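Local coordinates for protein apoptosis regulator CED-9 (Caenorhabditis elegans, PDB 1OHU) that restrains programmed cell death by sequestering the caspase activator CED-4, until EGL-1 binds CED-9 and frees CED-4, at residues P98-G106 with R152-L160. The protein carries 3 engineered substitutions. Residues are numbered along the deposited sequence; the frame is centred on the assembly and turned at random.
Sequences PMSYGRLIG and RSWDDFMTL
Tyr-101 reaches from the first turn of helix 101-118 to the start of helix 154-172, where its OH accepts a hydrogen bond from Ser-153 N (2.9 Å, N-H...O 164°). With CG anti to its own carbonyl carbon, the ring spans two helices whose short segments run at 84° to each other. Ser-153 O sits at the ring edge, near its plane, and Ser-153 also N-caps the second helix, OG accepting a weak bond from Asp-156 N. Ser-100 OG caps the first helix by accepting from Arg-103 N. Arg-152 bends at chi2, and Ser-100 CA lies over the centre of one face of its guanidinium, 3.7 Å above the plane.

Apolar contacts line the Tyr-101 ring and continue inward. Tyr-101 CD1 meets Phe-157 CD1 at 3.7 Å, the ring planes inclined at 44°, and Tyr-101 CD2 meets Leu-160 CD2 at the same distance. Deeper in, Leu-104 CD2 touches Trp-154 CH2 (3.7 Å), while Ile-105 CD1 approaches the Phe-157 edge; Trp-154 CZ3 covers one face of that ring, and helix 44-71 packs against Ile-105 and Phe-157.

A phenylalanine in place of Tyr-101 would probably leave Ser-153 N without its acceptor. The predicted BH1 and inferred BH2 motifs of this Bcl-2-like domain are thus joined by apolar contacts and the Tyr-101 bond, whereas Arg-152 NE is buried without a partner in the model, a probable polar cost.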
loop_
_atom_site.group_PDB
_atom_site.type_symbol
_atom_site.label_atom_id
_atom_site.label_comp_id
_atom_site.label_asym_id
_atom_site.label_seq_id
_atom_site.Cartn_x
_atom_site.Cartn_y
_atom_site.Cartn_z
ATOM N N PRO A 98 -4.936 4.938 14.872
ATOM C CA PRO A 98 -5.675 3.854 14.215
ATOM C C PRO A 98 -4.948 3.317 12.983
ATOM O O PRO A 98 -4.977 3.930 11.917
ATOM C CB PRO A 98 -7.006 4.513 13.865
ATOM C CG PRO A 98 -6.594 5.926 13.558
ATOM C CD PRO A 98 -5.615 6.233 14.679
HETATM N N MSE A 99 -4.290 2.172 13.134
HETATM C CA MSE A 99 -3.567 1.564 12.022
HETATM C C MSE A 99 -3.647 0.046 12.073
HETATM O O MSE A 99 -2.659 -0.627 12.358
HETATM C CB MSE A 99 -2.098 2.007 12.028
HETATM C CG MSE A 99 -1.266 1.477 10.853
HETATM SE SE MSE A 99 -2.048 1.819 9.101
HETATM C CE MSE A 99 -1.659 3.708 8.963
ATOM N N SER A 100 -4.835 -0.484 11.803
ATOM C CA SER A 100 -5.045 -1.923 11.803
ATOM C C SER A 100 -4.457 -2.497 10.522
ATOM O O SER A 100 -4.098 -1.751 9.610
ATOM C CB SER A 100 -6.539 -2.242 11.864
ATOM O OG SER A 100 -7.208 -1.814 10.689
ATOM N N TYR A 101 -4.356 -3.820 10.454
ATOM C CA TYR A 101 -3.818 -4.481 9.269
ATOM C C TYR A 101 -4.704 -4.164 8.070
ATOM O O TYR A 101 -4.227 -4.047 6.944
ATOM C CB TYR A 101 -3.762 -5.993 9.492
ATOM C CG TYR A 101 -2.919 -6.402 10.678
ATOM C CD1 TYR A 101 -1.551 -6.124 10.717
ATOM C CD2 TYR A 101 -3.487 -7.058 11.768
ATOM C CE1 TYR A 101 -0.769 -6.491 11.814
ATOM C CE2 TYR A 101 -2.717 -7.430 12.870
ATOM C CZ TYR A 101 -1.360 -7.144 12.887
ATOM O OH TYR A 101 -0.598 -7.509 13.976
ATOM N N GLY A 102 -6.001 -4.023 8.324
ATOM C CA GLY A 102 -6.935 -3.716 7.260
ATOM C C GLY A 102 -6.680 -2.349 6.659
ATOM O O GLY A 102 -6.687 -2.194 5.441
ATOM N N ARG A 103 -6.460 -1.353 7.511
ATOM C CA ARG A 103 -6.201 -0.003 7.034
ATOM C C ARG A 103 -4.812 0.030 6.397
ATOM O O ARG A 103 -4.590 0.716 5.397
ATOM C CB ARG A 103 -6.270 1.003 8.191
ATOM C CG ARG A 103 -6.396 2.452 7.730
ATOM C CD ARG A 103 -6.283 3.446 8.878
ATOM N NE ARG A 103 -6.620 4.802 8.441
ATOM C CZ ARG A 103 -6.443 5.903 9.170
ATOM N NH1 ARG A 103 -5.923 5.827 10.389
ATOM N NH2 ARG A 103 -6.797 7.085 8.679
ATOM N N LEU A 104 -3.886 -0.724 6.981
ATOM C CA LEU A 104 -2.519 -0.792 6.483
ATOM C C LEU A 104 -2.508 -1.293 5.044
ATOM O O LEU A 104 -2.002 -0.630 4.139
ATOM C CB LEU A 104 -1.697 -1.734 7.363
ATOM C CG LEU A 104 -0.283 -2.098 6.905
ATOM C CD1 LEU A 104 0.579 -0.854 6.819
ATOM C CD2 LEU A 104 0.313 -3.098 7.882
ATOM N N ILE A 105 -3.080 -2.476 4.855
ATOM C CA ILE A 105 -3.175 -3.126 3.557
ATOM C C ILE A 105 -3.925 -2.259 2.553
ATOM O O ILE A 105 -3.532 -2.152 1.395
ATOM C CB ILE A 105 -3.908 -4.479 3.704
ATOM C CG1 ILE A 105 -3.089 -5.404 4.606
ATOM C CG2 ILE A 105 -4.155 -5.106 2.340
ATOM C CD1 ILE A 105 -3.802 -6.682 4.969
ATOM N N GLY A 106 -5.010 -1.645 3.008
ATOM C CA GLY A 106 -5.809 -0.804 2.139
ATOM C C GLY A 106 -5.058 0.415 1.659
ATOM O O GLY A 106 -5.176 0.802 0.497
ATOM N N ARG A 152 -0.398 -5.067 17.920
ATOM C CA ARG A 152 -0.136 -5.640 16.602
ATOM C C ARG A 152 1.353 -5.609 16.268
ATOM O O ARG A 152 2.141 -4.934 16.935
ATOM C CB ARG A 152 -0.935 -4.919 15.504
ATOM C CG ARG A 152 -1.754 -3.727 15.963
ATOM C CD ARG A 152 -3.150 -3.770 15.358
ATOM N NE ARG A 152 -3.898 -2.546 15.623
ATOM C CZ ARG A 152 -5.217 -2.429 15.493
ATOM N NH1 ARG A 152 -5.943 -3.472 15.104
ATOM N NH2 ARG A 152 -5.810 -1.265 15.743
ATOM N N SER A 153 1.733 -6.359 15.239
ATOM C CA SER A 153 3.119 -6.434 14.806
ATOM C C SER A 153 3.172 -7.103 13.438
ATOM O O SER A 153 2.144 -7.531 12.912
ATOM C CB SER A 153 3.946 -7.246 15.812
ATOM O OG SER A 153 3.491 -8.586 15.891
ATOM N N TRP A 154 4.367 -7.189 12.864
ATOM C CA TRP A 154 4.534 -7.814 11.559
ATOM C C TRP A 154 4.429 -9.331 11.635
ATOM O O TRP A 154 4.020 -9.978 10.671
ATOM C CB TRP A 154 5.877 -7.413 10.943
ATOM C CG TRP A 154 5.880 -6.015 10.399
ATOM C CD1 TRP A 154 6.606 -4.957 10.858
ATOM C CD2 TRP A 154 5.099 -5.521 9.301
ATOM N NE1 TRP A 154 6.327 -3.832 10.117
ATOM C CE2 TRP A 154 5.405 -4.150 9.155
ATOM C CE3 TRP A 154 4.170 -6.103 8.427
ATOM C CZ2 TRP A 154 4.814 -3.350 8.168
ATOM C CZ3 TRP A 154 3.579 -5.304 7.445
ATOM C CH2 TRP A 154 3.906 -3.944 7.326
ATOM N N ASP A 155 4.805 -9.898 12.777
ATOM C CA ASP A 155 4.740 -11.341 12.973
ATOM C C ASP A 155 3.274 -11.727 13.030
ATOM O O ASP A 155 2.828 -12.654 12.352
ATOM C CB ASP A 155 5.432 -11.718 14.278
ATOM C CG ASP A 155 6.861 -11.222 14.334
ATOM O OD1 ASP A 155 7.703 -11.746 13.570
ATOM O OD2 ASP A 155 7.142 -10.299 15.133
ATOM N N ASP A 156 2.526 -10.996 13.847
ATOM C CA ASP A 156 1.098 -11.224 13.995
ATOM C C ASP A 156 0.465 -11.027 12.613
ATOM O O ASP A 156 -0.533 -11.664 12.271
ATOM C CB ASP A 156 0.526 -10.218 14.995
ATOM C CG ASP A 156 -0.818 -10.636 15.538
ATOM O OD1 ASP A 156 -1.778 -10.749 14.748
ATOM O OD2 ASP A 156 -0.911 -10.854 16.763
ATOM N N PHE A 157 1.072 -10.143 11.825
ATOM C CA PHE A 157 0.613 -9.835 10.473
ATOM C C PHE A 157 0.697 -11.062 9.573
ATOM O O PHE A 157 -0.275 -11.423 8.908
ATOM C CB PHE A 157 1.466 -8.703 9.881
ATOM C CG PHE A 157 1.255 -8.478 8.404
ATOM C CD1 PHE A 157 0.110 -7.845 7.935
ATOM C CD2 PHE A 157 2.212 -8.898 7.482
ATOM C CE1 PHE A 157 -0.079 -7.631 6.567
ATOM C CE2 PHE A 157 2.031 -8.690 6.116
ATOM C CZ PHE A 157 0.885 -8.055 5.658
HETATM N N MSE A 158 1.865 -11.697 9.555
HETATM C CA MSE A 158 2.079 -12.875 8.728
HETATM C C MSE A 158 1.120 -14.010 9.058
HETATM O O MSE A 158 0.632 -14.703 8.161
HETATM C CB MSE A 158 3.524 -13.356 8.868
HETATM C CG MSE A 158 4.548 -12.388 8.295
HETATM SE SE MSE A 158 4.266 -12.033 6.410
HETATM C CE MSE A 158 5.448 -13.351 5.628
ATOM N N THR A 159 0.850 -14.202 10.344
ATOM C CA THR A 159 -0.059 -15.258 10.772
ATOM C C THR A 159 -1.441 -15.030 10.169
ATOM O O THR A 159 -2.000 -15.915 9.520
ATOM C CB THR A 159 -0.178 -15.306 12.306
ATOM O OG1 THR A 159 1.107 -15.591 12.873
ATOM C CG2 THR A 159 -1.178 -16.380 12.731
ATOM N N LEU A 160 -1.990 -13.840 10.388
ATOM C CA LEU A 160 -3.297 -13.499 9.846
ATOM C C LEU A 160 -3.261 -13.502 8.322
ATOM O O LEU A 160 -4.223 -13.904 7.670
ATOM C CB LEU A 160 -3.744 -12.122 10.353
ATOM C CG LEU A 160 -4.276 -12.023 11.790
ATOM C CD1 LEU A 160 -3.248 -12.550 12.773
ATOM C CD2 LEU A 160 -4.622 -10.574 12.105
#